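Local structure of cell envelope-related transcriptional attenuator domain-containing protein (Streptococcus agalactiae, 3OKZ) at residues S289-Y293 against E294-G298; Y89-G93 against A94-L98. The protein is of unproven function but probably attaches anionic glycopolymers to the cell wall, as LytR/CpsA/Psr proteins do. All blocks are in the same frame, centred on the assembly; numbering follows the deposited sequence.

Both contacts are local, each formed within ten consecutive residues of this piece of a longer LytR/CpsA/Psr protein. From the N terminus, contact 2 comes first. It closes the short turn between helix 87-90 and helix 93-105, and its side chains reach strands 20-28 and 111-116 of the mixed sheet. Contact 1 follows much later, where the loop after helix 264-277 runs along strand 67-69, enters the one-turn helix 293-296 near the chain's C-terminal end and rests on strands 241-252 and 258-261. The two neither nest nor cross: they stand in series, with centres about 23 Å apart, one partly buried beside the sheet and the other at the surface near its edge strand 258-261.

Contact 1. Residues S289-Y293 against E294-G298; sequences SAILY and EDYYG
Y293 and Y297, four residues apart, meet as a T-shaped pair: the edge of Y297 is turned down on the face of Y293. The planes stand at 71° and the centroids lie 5.0 Å apart, with CD2 of Y297 3.7 Å above the centre of the Y293 ring. Y293 carries CG anti to its backbone N (chi1 -179°), which directs the ring along the helix toward the residue four places on and brings Y297 CD2 and CE2 over its face. Y297 in turn has Y296 CD1 3.4 Å above the centre of its own ring. Tyrosines suit both places of the pair, Y293 offering a flat apolar face and Y297 an edge. The turn beneath is held by weak backbone bonds, Y297 N to Y293 O at 3.3 Å and Y296 N to L292 O at 3.1 Å. Beside the latter, I291 CG2 packs against Y296 CB at 4.0 Å, a branched aliphatic group on the flank of the turn.

L292, buried at the N-cap, runs alongside D295, whose OD2 lies 3.4 Å from L292 CB. D295 OD1 forms a salt bridge with K264, and E294 OE2 accepts a bond from K264 N. Acidic residues in a first turn would also suit its partial positive charge. With S289 and I291 bonded to strand 67-69, this is a single-turn helix carrying an aromatic i, i+4 pair against strands 241-252 and 258-261.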
loop_
_atom_site.group_PDB
_atom_site.type_symbol
_atom_site.label_atom_id
_atom_site.label_comp_id
_atom_site.label_asym_id
_atom_site.label_seq_id
_atom_site.Cartn_x
_atom_site.Cartn_y
_atom_site.Cartn_z
ATOM N N SER A 289 -11.254 11.329 8.217
ATOM C CA SER A 289 -12.593 10.848 7.886
ATOM C C SER A 289 -12.827 9.513 8.575
ATOM O O SER A 289 -13.877 8.897 8.425
ATOM C CB SER A 289 -12.754 10.701 6.371
ATOM O OG SER A 289 -11.668 9.987 5.808
ATOM N N ALA A 290 -11.836 9.082 9.345
ATOM C CA ALA A 290 -11.918 7.815 10.051
ATOM C C ALA A 290 -12.544 7.987 11.419
ATOM O O ALA A 290 -12.444 9.044 12.037
ATOM C CB ALA A 290 -10.529 7.182 10.180
ATOM N N ILE A 291 -13.186 6.918 11.874
ATOM C CA ILE A 291 -13.860 6.873 13.153
ATOM C C ILE A 291 -12.822 6.716 14.251
ATOM O O ILE A 291 -12.126 5.711 14.317
ATOM C CB ILE A 291 -14.842 5.689 13.181
ATOM C CG1 ILE A 291 -15.987 5.948 12.205
ATOM C CG2 ILE A 291 -15.400 5.497 14.576
ATOM C CD1 ILE A 291 -15.540 6.150 10.778
ATOM N N LEU A 292 -12.706 7.713 15.110
ATOM C CA LEU A 292 -11.728 7.640 16.178
ATOM C C LEU A 292 -12.211 6.829 17.374
ATOM O O LEU A 292 -13.412 6.744 17.668
ATOM C CB LEU A 292 -11.327 9.046 16.607
ATOM C CG LEU A 292 -10.757 9.866 15.446
ATOM C CD1 LEU A 292 -10.576 11.296 15.901
ATOM C CD2 LEU A 292 -9.415 9.275 14.963
ATOM N N TYR A 293 -11.246 6.233 18.059
ATOM C CA TYR A 293 -11.506 5.381 19.210
ATOM C C TYR A 293 -12.240 6.092 20.319
ATOM O O TYR A 293 -13.050 5.480 21.005
ATOM C CB TYR A 293 -10.179 4.816 19.730
ATOM C CG TYR A 293 -10.283 3.894 20.921
ATOM C CD1 TYR A 293 -10.192 4.384 22.220
ATOM C CD2 TYR A 293 -10.426 2.515 20.747
ATOM C CE1 TYR A 293 -10.232 3.521 23.322
ATOM C CE2 TYR A 293 -10.467 1.644 21.842
ATOM C CZ TYR A 293 -10.366 2.153 23.124
ATOM O OH TYR A 293 -10.372 1.295 24.202
ATOM N N GLU A 294 -11.970 7.385 20.477
ATOM C CA GLU A 294 -12.590 8.174 21.535
ATOM C C GLU A 294 -14.008 8.608 21.225
ATOM O O GLU A 294 -14.865 8.577 22.093
ATOM C CB GLU A 294 -11.749 9.415 21.847
ATOM C CG GLU A 294 -10.367 9.144 22.444
ATOM C CD GLU A 294 -9.330 8.672 21.424
ATOM O OE1 GLU A 294 -8.155 8.495 21.800
ATOM O OE2 GLU A 294 -9.684 8.476 20.246
ATOM N N ASP A 295 -14.259 9.019 19.991
ATOM C CA ASP A 295 -15.602 9.457 19.608
ATOM C C ASP A 295 -16.522 8.259 19.431
ATOM O O ASP A 295 -17.731 8.407 19.351
ATOM C CB ASP A 295 -15.576 10.257 18.295
ATOM C CG ASP A 295 -14.490 11.311 18.273
ATOM O OD1 ASP A 295 -14.362 12.071 19.261
ATOM O OD2 ASP A 295 -13.764 11.379 17.260
ATOM N N TYR A 296 -15.954 7.068 19.353
ATOM C CA TYR A 296 -16.784 5.894 19.177
ATOM C C TYR A 296 -17.250 5.387 20.536
ATOM O O TYR A 296 -18.391 4.954 20.712
ATOM C CB TYR A 296 -16.001 4.814 18.430
ATOM C CG TYR A 296 -16.741 3.501 18.294
ATOM C CD1 TYR A 296 -16.714 2.553 19.321
ATOM C CD2 TYR A 296 -17.474 3.207 17.150
ATOM C CE1 TYR A 296 -17.401 1.341 19.207
ATOM C CE2 TYR A 296 -18.168 1.998 17.028
ATOM C CZ TYR A 296 -18.123 1.072 18.060
ATOM O OH TYR A 296 -18.789 -0.127 17.945
ATOM N N TYR A 297 -16.350 5.461 21.503
ATOM C CA TYR A 297 -16.643 5.006 22.840
ATOM C C TYR A 297 -17.043 6.151 23.754
ATOM O O TYR A 297 -16.998 6.017 24.974
ATOM C CB TYR A 297 -15.427 4.265 23.397
ATOM C CG TYR A 297 -15.264 2.889 22.796
ATOM C CD1 TYR A 297 -16.311 1.974 22.843
ATOM C CD2 TYR A 297 -14.064 2.491 22.195
ATOM C CE1 TYR A 297 -16.177 0.693 22.312
ATOM C CE2 TYR A 297 -13.915 1.215 21.660
ATOM C CZ TYR A 297 -14.980 0.316 21.727
ATOM O OH TYR A 297 -14.864 -0.975 21.246
ATOM N N GLY A 298 -17.447 7.271 23.156
ATOM C CA GLY A 298 -17.853 8.433 23.934
ATOM C C GLY A 298 -16.977 8.623 25.158
ATOM O O GLY A 298 -17.469 8.724 26.278
#

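Contact 2. Residues Y89-G93 against A94-L98; sequences YASGG and AEMAL
After A90 the chain leaves helix 87-90, turns through S91, G92 and G93, and enters helix 93-105 with G93 O accepting the N-H of A97 at 3.0 Å, the bond nearly straight at 165°. M96 N is held more loosely, by weak bonds to G92 O and G93 O. G93 has positive phi (51°), a conformation that glycine adopts easily.

The Y89 ring lies beside the start of the new helix. CA of G93 lies over one of its faces, toward the rim, and A94 N approaches CD2 obliquely at 3.2 Å. A94 CB touches CE2 at 4.1 Å, while A97 CB sits at the ring's edge and meets Y89 CB at 4.0 Å. Small alanines at both places allow the helix to come close to the aromatic side chain. On another flank of the turn, M96, present as selenomethionine, has CG anti to its backbone N (chi1 -172°); its CB closes on G92 CA at 3.7 Å, with no side chain of G92 intervening, and its SE reaches S91 O at 3.8 Å.

Y89 rests on M25 and V27, and A97 on M25, of strand 20-28. Y89 OH bonds to Q114 OE1 and S91 OG to A87 O, while the backbone S91 O accepts from N76 ND2. The chemistry therefore implies a turn fixed by apolar packing against the sheet and by hydrogen bonds that anchor the buried Y89 and the exit of helix 87-90.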
loop_
_atom_site.group_PDB
_atom_site.type_symbol
_atom_site.label_atom_id
_atom_site.label_comp_id
_atom_site.label_asym_id
_atom_site.label_seq_id
_atom_site.Cartn_x
_atom_site.Cartn_y
_atom_site.Cartn_z
ATOM N N TYR A 89 -11.675 1.032 -2.614
ATOM C CA TYR A 89 -11.368 0.512 -3.946
ATOM C C TYR A 89 -12.457 -0.470 -4.373
ATOM O O TYR A 89 -12.959 -0.406 -5.493
ATOM C CB TYR A 89 -10.004 -0.187 -3.936
ATOM C CG TYR A 89 -9.430 -0.492 -5.303
ATOM C CD1 TYR A 89 -9.874 -1.586 -6.045
ATOM C CD2 TYR A 89 -8.426 0.309 -5.852
ATOM C CE1 TYR A 89 -9.324 -1.874 -7.302
ATOM C CE2 TYR A 89 -7.872 0.029 -7.103
ATOM C CZ TYR A 89 -8.324 -1.060 -7.819
ATOM O OH TYR A 89 -7.779 -1.333 -9.051
ATOM N N ALA A 90 -12.825 -1.371 -3.468
ATOM C CA ALA A 90 -13.863 -2.370 -3.738
ATOM C C ALA A 90 -15.130 -1.796 -4.384
ATOM O O ALA A 90 -15.701 -2.407 -5.284
ATOM C CB ALA A 90 -14.230 -3.099 -2.452
ATOM N N SER A 91 -15.574 -0.630 -3.936
ATOM C CA SER A 91 -16.775 -0.046 -4.513
ATOM C C SER A 91 -16.562 1.309 -5.187
ATOM O O SER A 91 -17.501 2.091 -5.332
ATOM C CB SER A 91 -17.843 0.083 -3.434
ATOM O OG SER A 91 -17.338 0.791 -2.320
ATOM N N GLY A 92 -15.335 1.588 -5.604
ATOM C CA GLY A 92 -15.056 2.862 -6.245
ATOM C C GLY A 92 -13.677 2.861 -6.861
ATOM O O GLY A 92 -13.237 3.853 -7.439
ATOM N N GLY A 93 -12.992 1.732 -6.720
ATOM C CA GLY A 93 -11.661 1.584 -7.269
ATOM C C GLY A 93 -10.673 2.674 -6.915
ATOM O O GLY A 93 -10.898 3.471 -6.008
ATOM N N ALA A 94 -9.573 2.696 -7.659
ATOM C CA ALA A 94 -8.486 3.651 -7.480
ATOM C C ALA A 94 -8.894 5.025 -6.945
ATOM O O ALA A 94 -8.400 5.464 -5.898
ATOM C CB ALA A 94 -7.736 3.809 -8.794
ATOM N N GLU A 95 -9.787 5.701 -7.667
ATOM C CA GLU A 95 -10.253 7.031 -7.276
ATOM C C GLU A 95 -10.770 7.157 -5.848
ATOM O O GLU A 95 -10.391 8.081 -5.119
ATOM C CB GLU A 95 -11.338 7.491 -8.242
ATOM C CG GLU A 95 -12.126 8.708 -7.793
ATOM C CD GLU A 95 -12.980 9.263 -8.912
ATOM O OE1 GLU A 95 -12.488 10.132 -9.668
ATOM O OE2 GLU A 95 -14.137 8.814 -9.045
HETATM N N MSE A 96 -11.644 6.234 -5.454
HETATM C CA MSE A 96 -12.234 6.259 -4.118
HETATM C C MSE A 96 -11.198 5.875 -3.077
HETATM O O MSE A 96 -11.197 6.402 -1.970
HETATM C CB MSE A 96 -13.447 5.317 -4.051
HETATM C CG MSE A 96 -14.263 5.410 -2.763
HETATM SE SE MSE A 96 -16.047 4.645 -2.966
HETATM C CE MSE A 96 -17.051 6.279 -3.184
ATOM N N ALA A 97 -10.312 4.958 -3.439
ATOM C CA ALA A 97 -9.264 4.545 -2.528
ATOM C C ALA A 97 -8.411 5.774 -2.288
ATOM O O ALA A 97 -8.102 6.130 -1.146
ATOM C CB ALA A 97 -8.429 3.455 -3.152
ATOM N N LEU A 98 -8.034 6.440 -3.373
ATOM C CA LEU A 98 -7.214 7.622 -3.236
ATOM C C LEU A 98 -7.924 8.657 -2.375
ATOM O O LEU A 98 -7.380 9.104 -1.360
ATOM C CB LEU A 98 -6.887 8.219 -4.600
ATOM C CG LEU A 98 -5.972 9.439 -4.464
ATOM C CD1 LEU A 98 -4.608 8.994 -3.984
ATOM C CD2 LEU A 98 -5.861 10.162 -5.787
#